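Local coordinates for protein ylmH (Streptococcus pneumoniae, PDB 2FPH) that is a cell division protein with an RRM-like domain that probably binds RNA or another nucleic acid, at residues M132-Q135 with Q136-L139; E157-F160 with T161-I164. One frame throughout, in Å; residues are numbered along the deposited sequence.

Contact 1. Residues M132-Q135 with Q136-L139; sequences MINQ and QFLL
N134 OD1 takes the backbone N-H of Q136 at 2.9 Å, closing an Asx turn. The bond is bent, 139° at the hydrogen, and the donor sits somewhat tilted from the plane of the amide. With CG opposite its own backbone N (chi1 172°), the N134 side chain lies beside the next residues of the chain. Its backbone carbonyl is used as well: F137 N donates to N134 O at 3.0 Å, approaching from above the carbonyl plane, and so closes a beta turn from N134 to F137. One residue on, L138 N reaches Q135 O in a weak bond of 3.3 Å.

In the RRM-like fold this is where strand 130-134 gives way to helix 138-144, the start of the beta-alpha-beta crossover that leads to strand 151-157. F137 takes the N-cap position, and the edge of its ring meets the N134 amide, CD2 to CG at 3.6 Å, with the two planes nearly perpendicular. Across the turn I133 and L138 supply the apolar contact. The CD1 methyl of I133 lies 3.8 Å from L138 CA and 4.0 Å from L138 CD1, while both side chains also touch Q88 on the neighbouring strand.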
ATOM      1  N   MET A 132       3.567  -5.753  -3.841  1.00 17.52           N
ATOM      2  CA  MET A 132       3.792  -5.128  -2.549  1.00 16.88           C
ATOM      3  C   MET A 132       2.496  -5.279  -1.759  1.00 16.12           C
ATOM      4  O   MET A 132       1.429  -4.882  -2.246  1.00 14.22           O
ATOM      5  CB  MET A 132       4.087  -3.634  -2.760  1.00 16.89           C
ATOM      6  CG  MET A 132       5.228  -3.408  -3.705  1.00 22.53           C
ATOM      7  SD  MET A 132       5.911  -1.695  -3.740  1.00 26.56           S
ATOM      8  CE  MET A 132       7.539  -2.058  -4.047  1.00 33.72           C
ATOM      9  N   ILE A 133       2.565  -5.939  -0.613  1.00 15.89           N
ATOM     10  CA  ILE A 133       1.372  -6.202   0.220  1.00 15.28           C
ATOM     11  C   ILE A 133       1.477  -5.727   1.628  1.00 14.94           C
ATOM     12  O   ILE A 133       2.557  -5.503   2.122  1.00 17.41           O
ATOM     13  CB  ILE A 133       1.059  -7.716   0.250  1.00 15.77           C
ATOM     14  CG1 ILE A 133       2.164  -8.481   1.015  1.00 17.75           C
ATOM     15  CG2 ILE A 133       0.843  -8.222  -1.188  1.00 15.66           C
ATOM     16  CD1 ILE A 133       1.714  -9.830   1.444  1.00 18.67           C
ATOM     17  N   ASN A 134       0.339  -5.548   2.263  1.00 16.33           N
ATOM     18  CA  ASN A 134       0.238  -5.273   3.708  1.00 16.38           C
ATOM     19  C   ASN A 134       0.618  -6.583   4.403  1.00 18.33           C
ATOM     20  O   ASN A 134      -0.000  -7.577   4.172  1.00 16.20           O
ATOM     21  CB  ASN A 134      -1.202  -4.893   3.983  1.00 17.24           C
ATOM     22  CG  ASN A 134      -1.536  -4.755   5.470  1.00 17.77           C
ATOM     23  OD1 ASN A 134      -0.877  -5.308   6.336  1.00 17.15           O
ATOM     24  ND2 ASN A 134      -2.545  -3.909   5.761  1.00 16.05           N
ATOM     25  N   GLN A 135       1.703  -6.589   5.198  1.00 19.92           N
ATOM     26  CA  GLN A 135       2.290  -7.851   5.682  1.00 22.87           C
ATOM     27  C   GLN A 135       1.387  -8.511   6.698  1.00 23.71           C
ATOM     28  O   GLN A 135       1.594  -9.656   7.037  1.00 24.84           O
ATOM     29  CB  GLN A 135       3.607  -7.602   6.412  1.00 24.10           C
ATOM     30  CG  GLN A 135       4.754  -6.902   5.674  1.00 28.38           C
ATOM     31  CD  GLN A 135       6.068  -6.956   6.484  1.00 35.12           C
ATOM     32  OE1 GLN A 135       7.201  -7.181   5.927  1.00 33.84           O
ATOM     33  NE2 GLN A 135       5.925  -6.767   7.813  1.00 36.60           N
ATOM     34  N   GLN A 136       0.443  -7.769   7.261  1.00 24.31           N
ATOM     35  CA  GLN A 136      -0.578  -8.369   8.118  1.00 25.89           C
ATOM     36  C   GLN A 136      -1.397  -9.439   7.385  1.00 24.46           C
ATOM     37  O   GLN A 136      -1.941 -10.373   8.018  1.00 26.53           O
ATOM     38  CB  GLN A 136      -1.494  -7.258   8.712  1.00 26.34           C
ATOM     39  CG  GLN A 136      -2.162  -7.618  10.007  1.00 33.49           C
ATOM     40  CD  GLN A 136      -2.804  -6.412  10.678  1.00 36.62           C
ATOM     41  OE1 GLN A 136      -4.029  -6.346  10.814  1.00 44.06           O
ATOM     42  NE2 GLN A 136      -1.994  -5.459  11.062  1.00 40.45           N
ATOM     43  N   PHE A 137      -1.440  -9.365   6.054  1.00 23.27           N
ATOM     44  CA  PHE A 137      -2.227 -10.246   5.193  1.00 22.68           C
ATOM     45  C   PHE A 137      -1.293 -11.206   4.400  1.00 22.10           C
ATOM     46  O   PHE A 137      -1.651 -11.754   3.414  1.00 18.39           O
ATOM     47  CB  PHE A 137      -3.143  -9.355   4.332  1.00 24.07           C
ATOM     48  CG  PHE A 137      -4.174  -8.655   5.144  1.00 26.87           C
ATOM     49  CD1 PHE A 137      -5.315  -9.334   5.559  1.00 29.83           C
ATOM     50  CD2 PHE A 137      -3.982  -7.356   5.592  1.00 26.05           C
ATOM     51  CE1 PHE A 137      -6.279  -8.678   6.337  1.00 32.99           C
ATOM     52  CE2 PHE A 137      -4.931  -6.716   6.369  1.00 28.25           C
ATOM     53  CZ  PHE A 137      -6.078  -7.370   6.742  1.00 27.89           C
ATOM     54  N   LEU A 138      -0.085 -11.456   4.908  1.00 22.65           N
ATOM     55  CA  LEU A 138       0.872 -12.341   4.203  1.00 23.62           C
ATOM     56  C   LEU A 138       0.288 -13.751   3.901  1.00 23.79           C
ATOM     57  O   LEU A 138       0.416 -14.277   2.783  1.00 22.96           O
ATOM     58  CB  LEU A 138       2.153 -12.475   5.030  1.00 24.78           C
ATOM     59  CG  LEU A 138       3.238 -13.383   4.437  1.00 24.94           C
ATOM     60  CD1 LEU A 138       3.757 -12.793   3.153  1.00 26.76           C
ATOM     61  CD2 LEU A 138       4.337 -13.543   5.425  1.00 29.87           C
ATOM     62  N   LEU A 139      -0.387 -14.351   4.887  1.00 24.38           N
ATOM     63  CA  LEU A 139      -0.970 -15.665   4.679  1.00 25.50           C
ATOM     64  C   LEU A 139      -2.105 -15.635   3.684  1.00 26.06           C
ATOM     65  O   LEU A 139      -2.176 -16.474   2.836  1.00 27.13           O
ATOM     66  CB  LEU A 139      -1.459 -16.268   5.988  1.00 26.23           C
ATOM     67  CG  LEU A 139      -0.399 -16.842   6.914  1.00 30.37           C
ATOM     68  CD1 LEU A 139      -1.057 -17.838   7.859  1.00 32.32           C
ATOM     69  CD2 LEU A 139       0.696 -17.497   6.165  1.00 35.29           C
TER

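Contact 2. Residues E157-F160 with T161-I164; sequences ERPF and TEKI
Right after strand 151-157, the last strand of the RRM-like domain, the chain makes a beta turn, P159 to E162, and folds back over the sheet. F160 and T161 hold the middle of the turn in 3-10 conformation, and its closing hydrogen bond goes from E162 N to P159 O at 2.8 Å. The angle at the hydrogen is 146°, and the donor stands well above the carbonyl plane instead of in it. E162 CB follows the backbone in and sits 3.2 Å from the same P159 O.

On the outer side of the turn, T161 OG1 lies against P159 CB at 3.6 Å. E162 stretches out along the proline ring, so that its carboxylate arrives near R158. The arginine comes to meet it by bending about CB-CG (chi2 -75°), but any ion pair here is long, and the place of E162 OE1 is doubtful because the model crowds it. The firmer partner of R158 is E156, in a salt bridge from R158 NH2 to E156 OE1; R158 NE gives a weak bond to E157 O.

The inner side is apolar. F160 turns its ring onto the sheet and makes an edge-to-face contact with F80, and it packs on L87 together with K163. At the end of the turn and just after it, the Q130 side-chain amide holds the backbone: NE2 bonds to E162 O and OE1 accepts from I164 N. F160 and K163 cross at an angle, and where they meet, F160 CD2 is 3.8 Å from K163 CG.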
ATOM      1  N   GLU A 157       8.786 -14.071  -0.260  1.00 29.01           N
ATOM      2  CA  GLU A 157       9.437 -12.832   0.236  1.00 30.87           C
ATOM      3  C   GLU A 157      10.720 -12.492  -0.546  1.00 30.83           C
ATOM      4  O   GLU A 157      11.588 -13.370  -0.743  1.00 30.74           O
ATOM      5  CB  GLU A 157       9.846 -13.032   1.706  1.00 31.37           C
ATOM      6  CG  GLU A 157       9.083 -12.295   2.813  1.00 37.26           C
ATOM      7  CD  GLU A 157       9.407 -10.811   2.942  1.00 40.01           C
ATOM      8  OE1 GLU A 157      10.299 -10.302   2.214  1.00 44.53           O
ATOM      9  OE2 GLU A 157       8.732 -10.143   3.768  1.00 42.08           O
ATOM     10  N   ARG A 158      10.846 -11.256  -1.001  1.00 30.50           N
ATOM     11  CA  ARG A 158      12.078 -10.693  -1.565  1.00 32.04           C
ATOM     12  C   ARG A 158      12.429  -9.353  -0.884  1.00 32.15           C
ATOM     13  O   ARG A 158      11.526  -8.567  -0.607  1.00 30.68           O
ATOM     14  CB  ARG A 158      11.894 -10.349  -3.035  1.00 32.43           C
ATOM     15  CG  ARG A 158      11.616 -11.499  -3.948  1.00 34.34           C
ATOM     16  CD  ARG A 158      12.833 -12.316  -4.231  1.00 38.86           C
ATOM     17  NE  ARG A 158      12.564 -13.710  -3.945  1.00 43.39           N
ATOM     18  CZ  ARG A 158      12.421 -14.658  -4.849  1.00 43.04           C
ATOM     19  NH1 ARG A 158      12.550 -14.425  -6.151  1.00 44.94           N
ATOM     20  NH2 ARG A 158      12.160 -15.873  -4.428  1.00 45.36           N
ATOM     21  N   PRO A 159      13.710  -9.041  -0.650  1.00 31.89           N
ATOM     22  CA  PRO A 159      14.094  -7.659  -0.271  1.00 32.16           C
ATOM     23  C   PRO A 159      13.698  -6.575  -1.254  1.00 31.89           C
ATOM     24  O   PRO A 159      13.714  -6.827  -2.459  1.00 32.18           O
ATOM     25  CB  PRO A 159      15.634  -7.709  -0.211  1.00 32.66           C
ATOM     26  CG  PRO A 159      16.003  -9.141  -0.159  1.00 32.13           C
ATOM     27  CD  PRO A 159      14.851  -9.972  -0.637  1.00 33.23           C
ATOM     28  N   PHE A 160      13.390  -5.373  -0.767  1.00 31.48           N
ATOM     29  CA  PHE A 160      13.070  -4.283  -1.671  1.00 31.59           C
ATOM     30  C   PHE A 160      14.261  -3.866  -2.517  1.00 33.15           C
ATOM     31  O   PHE A 160      14.063  -3.232  -3.529  1.00 32.92           O
ATOM     32  CB  PHE A 160      12.442  -3.094  -0.942  1.00 32.02           C
ATOM     33  CG  PHE A 160      10.995  -3.306  -0.621  1.00 28.36           C
ATOM     34  CD1 PHE A 160      10.655  -3.945   0.549  1.00 29.91           C
ATOM     35  CD2 PHE A 160       9.987  -2.898  -1.495  1.00 31.37           C
ATOM     36  CE1 PHE A 160       9.341  -4.164   0.879  1.00 26.56           C
ATOM     37  CE2 PHE A 160       8.641  -3.142  -1.167  1.00 25.01           C
ATOM     38  CZ  PHE A 160       8.351  -3.766   0.029  1.00 26.98           C
ATOM     39  N   THR A 161      15.475  -4.240  -2.085  1.00 35.58           N
ATOM     40  CA  THR A 161      16.683  -4.227  -2.936  1.00 37.81           C
ATOM     41  C   THR A 161      16.429  -4.875  -4.281  1.00 38.68           C
ATOM     42  O   THR A 161      16.928  -4.409  -5.304  1.00 38.73           O
ATOM     43  CB  THR A 161      17.834  -5.093  -2.341  1.00 37.71           C
ATOM     44  OG1 THR A 161      17.927  -4.965  -0.927  1.00 39.19           O
ATOM     45  CG2 THR A 161      19.200  -4.629  -2.883  1.00 40.50           C
ATOM     46  N   GLU A 162      15.705  -6.001  -4.224  1.00 39.43           N
ATOM     47  CA  GLU A 162      15.473  -6.919  -5.356  1.00 39.94           C
ATOM     48  C   GLU A 162      14.237  -6.548  -6.152  1.00 39.48           C
ATOM     49  O   GLU A 162      13.688  -7.360  -6.873  1.00 39.33           O
ATOM     50  CB  GLU A 162      15.293  -8.336  -4.820  1.00 40.28           C
ATOM     51  CG  GLU A 162      16.464  -9.260  -5.048  1.00 42.79           C
ATOM     52  CD  GLU A 162      16.079 -10.706  -4.867  1.00 46.09           C
ATOM     53  OE1 GLU A 162      15.105 -11.151  -5.521  1.00 49.61           O
ATOM     54  OE2 GLU A 162      16.730 -11.394  -4.057  1.00 47.37           O
ATOM     55  N   LYS A 163      13.856  -5.283  -6.067  1.00 40.23           N
ATOM     56  CA  LYS A 163      12.521  -4.831  -6.410  1.00 39.75           C
ATOM     57  C   LYS A 163      12.485  -4.420  -7.878  1.00 40.75           C
ATOM     58  O   LYS A 163      13.345  -3.677  -8.347  1.00 41.10           O
ATOM     59  CB  LYS A 163      12.200  -3.654  -5.495  1.00 39.91           C
ATOM     60  CG  LYS A 163      10.787  -3.462  -5.160  1.00 38.53           C
ATOM     61  CD  LYS A 163      10.076  -2.684  -6.223  1.00 35.39           C
ATOM     62  CE  LYS A 163       9.941  -1.207  -5.870  1.00 33.07           C
ATOM     63  NZ  LYS A 163      10.777  -0.327  -6.757  1.00 32.17           N
ATOM     64  N   ILE A 164      11.493  -4.904  -8.611  1.00 41.00           N
ATOM     65  CA  ILE A 164      11.387  -4.618 -10.030  1.00 41.56           C
ATOM     66  C   ILE A 164      11.029  -3.153 -10.271  1.00 42.25           C
ATOM     67  O   ILE A 164      10.202  -2.583  -9.549  1.00 41.92           O
ATOM     68  CB  ILE A 164      10.307  -5.507 -10.683  1.00 41.67           C
ATOM     69  CG1 ILE A 164      10.769  -6.969 -10.727  1.00 41.81           C
ATOM     70  CG2 ILE A 164       9.970  -4.998 -12.076  1.00 42.21           C
ATOM     71  CD1 ILE A 164       9.652  -7.938 -11.087  1.00 41.90           C
TER

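In the fold
Both contacts belong to the RRM-like domain, with centres about 15 Å apart, and contact 1 comes first along the chain, complete before contact 2 begins. Strand 130-134 leads into contact 1, and strand 151-157 runs out into contact 2; in the five-stranded antiparallel sheet the two flank strand 85-91. Consecutive residues of strand 130-134 serve the two faces: I133 looks to the side of helix 138-144, while M132 packs its terminal methyl on F160 and K163 of contact 2. The C-terminal segment thus lies over the face opposite the helix, the one that many RRM domains use for RNA, which may bear on how this domain meets nucleic acid.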